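Local coordinates for protein 16S rRNA (guanine(1405)-N(7))-methyltransferase (Klebsiella pneumoniae, PDB 6PI9) that probably methylates the N7 position of guanine 1405 in 16S rRNA with S-adenosyl-L-methionine as donor, conferring resistance to various aminoglycosides, at residues C23-T26 with V27-V30; T194-A197 with A198-L201. All blocks are in the same frame, centred on the assembly; numbering follows the deposited sequence. Where two conformers were deposited one is given.

Coming from the N terminus, the chain first meets contact 1, where residues 23-26 and 27-30 form the opening turns of helix 24-34 in the helical N-terminal part. Some 165 residues later, beyond four parallel strands of the Rossmann-like sheet, contact 2 joins 194-197 to 198-201 at the start of helix 196-203, just before strand 208-214. Each contact is local and encloses no loop; they follow in series, neither nested nor crossing. The centres of contact 1 and contact 2 are about 20 Å apart, and their nearest atoms about 9 Å. The loop after strand 162-165 connects the two: Asp167 bonds to contact 1 and Leu168 O to contact 2, and both residues bind S-adenosyl-L-homocysteine.

Contact 1 of 2, residues C23-T26 with V27-V30; sequences CPET and VRRV
Thr26 lays its methyl CG2 beside the guanidinium of Arg29, with Thr26 CG2 3.7 Å from Arg29 NH2, the two side chains running side by side in the same direction. CG2 lies anti to the backbone N of Thr26 (chi1 -62° for OG1), which sets the methyl against arginine and leaves OG1 to hydrogen-bond Asp167. Arg29 NH2 makes a salt bridge to the same carboxylate oxygen, OD2, and its NH1 pairs with Glu33. Threonine thus supplies both a methyl and a hydroxyl, while the long arginine bends at chi3 (52°) to reach two acids. Asp167 binds S-adenosyl-L-homocysteine; Thr26 and Arg29 probably help to position it, and the side chain of Arg29 lies about 4 Å from the ligand as well.

On another side of the turn, Glu25 OE1 meets Arg28 NH1 at 3.0 Å, at the guanidinium edge. The N-H...O angle is only 128°, a salt bridge with a weak hydrogen bond. Cys23 is the N-cap, its O accepting Val27 N at 3.2 Å; Pro24, lacking an N-H, suits the first helical turn. Arg28 N to Pro24 O (2.9 Å) and Val30 N to Thr26 O (2.9 Å) continue the ladder.

Val27 and Val30 present branched hydrocarbon to helix 41-57, Val27 also touching helix 4-14, while Cys23 bonds through its backbone to Ile142, just after strand 137-141.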
ATOM      1  N   CYS A  23      -2.421  13.167  13.104  1.00 38.73           N
ATOM      2  CA  CYS A  23      -3.352  14.028  13.819  0.50 40.41           C
ATOM      3  C   CYS A  23      -4.135  13.234  14.864  1.00 37.96           C
ATOM      4  O   CYS A  23      -4.840  12.288  14.506  1.00 36.02           O
ATOM      5  CB  CYS A  23      -4.320  14.660  12.829  0.50 41.97           C
ATOM      6  SG  CYS A  23      -3.622  16.079  12.057  0.50 39.92           S
ATOM      7  N   PRO A  24      -4.037  13.580  16.168  1.00 34.72           N
ATOM      8  CA  PRO A  24      -4.753  12.760  17.180  1.00 33.49           C
ATOM      9  C   PRO A  24      -6.253  12.689  16.963  1.00 37.43           C
ATOM     10  O   PRO A  24      -6.871  11.644  17.237  1.00 35.12           O
ATOM     11  CB  PRO A  24      -4.454  13.461  18.522  1.00 36.83           C
ATOM     12  CG  PRO A  24      -3.180  14.258  18.303  1.00 41.32           C
ATOM     13  CD  PRO A  24      -3.158  14.594  16.764  1.00 32.25           C
ATOM     14  N   GLU A  25      -6.881  13.805  16.554  1.00 36.60           N
ATOM     15  CA  GLU A  25      -8.315  13.768  16.285  1.00 40.86           C
ATOM     16  C   GLU A  25      -8.660  12.761  15.197  1.00 36.94           C
ATOM     17  O   GLU A  25      -9.731  12.152  15.245  1.00 36.20           O
ATOM     18  CB  GLU A  25      -8.851  15.167  15.901  1.00 48.69           C
ATOM     19  CG  GLU A  25     -10.385  15.283  16.060  1.00 66.07           C
ATOM     20  CD  GLU A  25     -10.950  14.670  17.396  1.00 85.05           C
ATOM     21  OE1 GLU A  25     -10.491  15.067  18.525  1.00 88.60           O
ATOM     22  OE2 GLU A  25     -11.850  13.749  17.288  1.00 92.46           O
ATOM     23  N   THR A  26      -7.773  12.552  14.222  1.00 33.47           N
ATOM     24  CA  THR A  26      -8.015  11.533  13.201  1.00 34.72           C
ATOM     25  C   THR A  26      -7.927  10.120  13.769  1.00 36.76           C
ATOM     26  O   THR A  26      -8.788   9.260  13.484  1.00 35.26           O
ATOM     27  CB  THR A  26      -7.009  11.740  12.069  1.00 36.45           C
ATOM     28  OG1 THR A  26      -7.279  13.050  11.533  1.00 35.05           O
ATOM     29  CG2 THR A  26      -7.146  10.669  10.989  1.00 31.86           C
ATOM     30  N   VAL A  27      -6.905   9.867  14.584  1.00 33.76           N
ATOM     31  CA  VAL A  27      -6.796   8.565  15.248  1.00 32.57           C
ATOM     32  C   VAL A  27      -8.082   8.283  16.013  1.00 37.14           C
ATOM     33  O   VAL A  27      -8.677   7.215  15.903  1.00 35.38           O
ATOM     34  CB  VAL A  27      -5.586   8.556  16.220  1.00 34.40           C
ATOM     35  CG1 VAL A  27      -5.522   7.183  16.980  1.00 35.38           C
ATOM     36  CG2 VAL A  27      -4.281   8.808  15.441  1.00 35.80           C
ATOM     37  N   ARG A  28      -8.503   9.233  16.844  1.00 33.87           N
ATOM     38  CA  ARG A  28      -9.707   9.050  17.647  1.00 37.40           C
ATOM     39  C   ARG A  28     -10.957   8.827  16.770  1.00 39.11           C
ATOM     40  O   ARG A  28     -11.779   7.939  17.046  1.00 39.37           O
ATOM     41  CB  ARG A  28      -9.836  10.283  18.553  1.00 43.21           C
ATOM     42  CG  ARG A  28     -10.805  10.167  19.645  1.00 50.39           C
ATOM     43  CD  ARG A  28     -10.727  11.459  20.560  1.00 55.53           C
ATOM     44  NE  ARG A  28      -9.511  11.566  21.378  1.00 57.61           N
ATOM     45  CZ  ARG A  28      -8.528  12.438  21.143  1.00 63.62           C
ATOM     46  NH1 ARG A  28      -8.598  13.289  20.098  1.00 58.17           N
ATOM     47  NH2 ARG A  28      -7.477  12.478  21.965  1.00 66.61           N
ATOM     48  N   ARG A  29     -11.127   9.637  15.715  1.00 36.11           N
ATOM     49  CA  ARG A  29     -12.281   9.460  14.821  1.00 36.59           C
ATOM     50  C   ARG A  29     -12.316   8.056  14.217  1.00 39.17           C
ATOM     51  O   ARG A  29     -13.365   7.377  14.224  1.00 36.21           O
ATOM     52  CB  ARG A  29     -12.252  10.522  13.694  1.00 34.55           C
ATOM     53  CG  ARG A  29     -13.388  10.363  12.698  1.00 38.55           C
ATOM     54  CD  ARG A  29     -13.314  11.328  11.475  1.00 38.44           C
ATOM     55  NE  ARG A  29     -12.027  11.323  10.763  1.00 43.40           N
ATOM     56  CZ  ARG A  29     -11.633  10.380   9.896  1.00 46.24           C
ATOM     57  NH1 ARG A  29     -12.443   9.359   9.601  1.00 50.75           N
ATOM     58  NH2 ARG A  29     -10.445  10.483   9.290  1.00 41.47           N
ATOM     59  N   VAL A  30     -11.174   7.586  13.707  1.00 34.03           N
ATOM     60  CA  VAL A  30     -11.136   6.244  13.101  1.00 34.23           C
ATOM     61  C   VAL A  30     -11.482   5.197  14.141  1.00 37.41           C
ATOM     62  O   VAL A  30     -12.269   4.256  13.904  1.00 38.02           O
ATOM     63  CB  VAL A  30      -9.742   6.011  12.486  1.00 40.14           C
ATOM     64  CG1 VAL A  30      -9.465   4.536  12.162  1.00 37.37           C
ATOM     65  CG2 VAL A  30      -9.615   6.851  11.208  1.00 37.22           C
TER

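Contact 2 of 2, residues T194-A197 with A198-L201; sequences TGRA and AELL
Ala197 O receives Leu201 N at 2.9 Å in a nearly straight bond (175°), and Leu201 CG approaches the same oxygen, Ala197 O, to 3.3 Å. The bond from Leu200 N to Arg196 O is as short, 2.9 Å. Gly195, the N-cap, accepts Glu199 N through its O at 3.1 Å; its positive phi would press a CB against the preceding carbonyl, and this suits glycine. Glu190 of the preceding helix 186-192 accepts hydrogen bonds from both Gly195 N (through OE1) and Ala197 N (through OE2).

Arg196 bends at chi2 (61°), and this brings Arg196 NH1 to Glu199 OE2 at 3.2 Å, where OE2 sits at the guanidinium edge. The two planes are 74° apart, and the hydrogen bond within this salt bridge is weak. The stronger partner is Leu168 O, gripped by Arg196 NE; Leu168 binds S-adenosyl-L-homocysteine, so the arginine probably helps hold that loop in place.

Ala197, with its small methyl, touches Trp232 and Ile236 of helix 225-236 and Leu186 of helix 186-192. Leu200 and Leu201 both reach Leu182 of strand 179-183, seating the start of helix 196-203 on the central sheet.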
ATOM      1  N   THR A 194     -18.363   7.237   1.887  1.00 42.24           N
ATOM      2  CA  THR A 194     -19.040   7.288   0.584  1.00 42.84           C
ATOM      3  C   THR A 194     -19.601   8.669   0.317  1.00 37.19           C
ATOM      4  O   THR A 194     -20.215   9.274   1.186  1.00 37.64           O
ATOM      5  CB  THR A 194     -20.182   6.254   0.538  1.00 48.31           C
ATOM      6  OG1 THR A 194     -19.602   4.953   0.660  1.00 46.22           O
ATOM      7  CG2 THR A 194     -20.954   6.323  -0.829  1.00 43.57           C
ATOM      8  N   GLY A 195     -19.375   9.171  -0.884  1.00 38.27           N
ATOM      9  CA  GLY A 195     -19.848  10.479  -1.262  1.00 42.44           C
ATOM     10  C   GLY A 195     -18.876  11.609  -0.984  1.00 42.17           C
ATOM     11  O   GLY A 195     -19.129  12.748  -1.428  1.00 37.59           O
ATOM     12  N   ARG A 196     -17.772  11.330  -0.265  1.00 33.07           N
ATOM     13  CA  ARG A 196     -16.937  12.419   0.225  1.00 34.50           C
ATOM     14  C   ARG A 196     -16.121  13.030  -0.904  1.00 30.52           C
ATOM     15  O   ARG A 196     -15.883  14.251  -0.908  1.00 31.43           O
ATOM     16  CB  ARG A 196     -16.016  11.912   1.350  1.00 33.40           C
ATOM     17  CG  ARG A 196     -15.206  13.040   2.057  1.00 31.89           C
ATOM     18  CD  ARG A 196     -16.165  14.047   2.697  1.00 35.12           C
ATOM     19  NE  ARG A 196     -15.436  15.143   3.329  1.00 36.19           N
ATOM     20  CZ  ARG A 196     -16.008  16.162   3.953  1.00 42.78           C
ATOM     21  NH1 ARG A 196     -17.332  16.263   4.030  1.00 44.30           N
ATOM     22  NH2 ARG A 196     -15.252  17.103   4.498  1.00 43.13           N
ATOM     23  N   ALA A 197     -15.714  12.218  -1.884  1.00 30.68           N
ATOM     24  CA  ALA A 197     -15.001  12.773  -3.040  1.00 28.38           C
ATOM     25  C   ALA A 197     -15.850  13.806  -3.763  1.00 33.19           C
ATOM     26  O   ALA A 197     -15.390  14.926  -4.055  1.00 34.61           O
ATOM     27  CB  ALA A 197     -14.611  11.637  -3.995  1.00 26.29           C
ATOM     28  N   ALA A 198     -17.096  13.449  -4.084  1.00 33.46           N
ATOM     29  CA  ALA A 198     -17.944  14.400  -4.800  1.00 37.68           C
ATOM     30  C   ALA A 198     -18.234  15.633  -3.951  1.00 38.36           C
ATOM     31  O   ALA A 198     -18.393  16.747  -4.484  1.00 39.93           O
ATOM     32  CB  ALA A 198     -19.253  13.696  -5.214  1.00 35.72           C
ATOM     33  N   GLU A 199     -18.342  15.464  -2.632  1.00 35.05           N
ATOM     34  CA  GLU A 199     -18.655  16.621  -1.791  1.00 40.16           C
ATOM     35  C   GLU A 199     -17.459  17.575  -1.752  1.00 42.88           C
ATOM     36  O   GLU A 199     -17.620  18.796  -1.824  1.00 41.80           O
ATOM     37  CB  GLU A 199     -19.017  16.129  -0.399  1.00 42.78           C
ATOM     38  CG  GLU A 199     -19.410  17.188   0.543  1.00 55.71           C
ATOM     39  CD  GLU A 199     -19.931  16.596   1.847  1.00 69.75           C
ATOM     40  OE1 GLU A 199     -20.555  17.388   2.603  1.00 77.58           O
ATOM     41  OE2 GLU A 199     -19.711  15.351   2.109  1.00 64.32           O
ATOM     42  N   LEU A 200     -16.252  17.016  -1.677  1.00 36.09           N
ATOM     43  CA  LEU A 200     -15.041  17.820  -1.695  1.00 39.25           C
ATOM     44  C   LEU A 200     -14.872  18.548  -3.025  1.00 39.89           C
ATOM     45  O   LEU A 200     -14.625  19.756  -3.049  1.00 38.76           O
ATOM     46  CB  LEU A 200     -13.836  16.930  -1.409  1.00 36.95           C
ATOM     47  CG  LEU A 200     -12.447  17.569  -1.454  1.00 35.70           C
ATOM     48  CD1 LEU A 200     -12.385  18.685  -0.406  1.00 37.60           C
ATOM     49  CD2 LEU A 200     -11.346  16.484  -1.132  1.00 34.68           C
ATOM     50  N   LEU A 201     -14.979  17.824  -4.150  1.00 36.21           N
ATOM     51  CA  LEU A 201     -14.815  18.477  -5.454  1.00 34.59           C
ATOM     52  C   LEU A 201     -15.808  19.617  -5.648  1.00 43.33           C
ATOM     53  O   LEU A 201     -15.454  20.682  -6.179  1.00 44.74           O
ATOM     54  CB  LEU A 201     -14.983  17.428  -6.568  1.00 32.14           C
ATOM     55  CG  LEU A 201     -13.927  16.333  -6.693  1.00 32.74           C
ATOM     56  CD1 LEU A 201     -14.487  15.213  -7.543  1.00 32.01           C
ATOM     57  CD2 LEU A 201     -12.611  16.818  -7.338  1.00 33.64           C
TER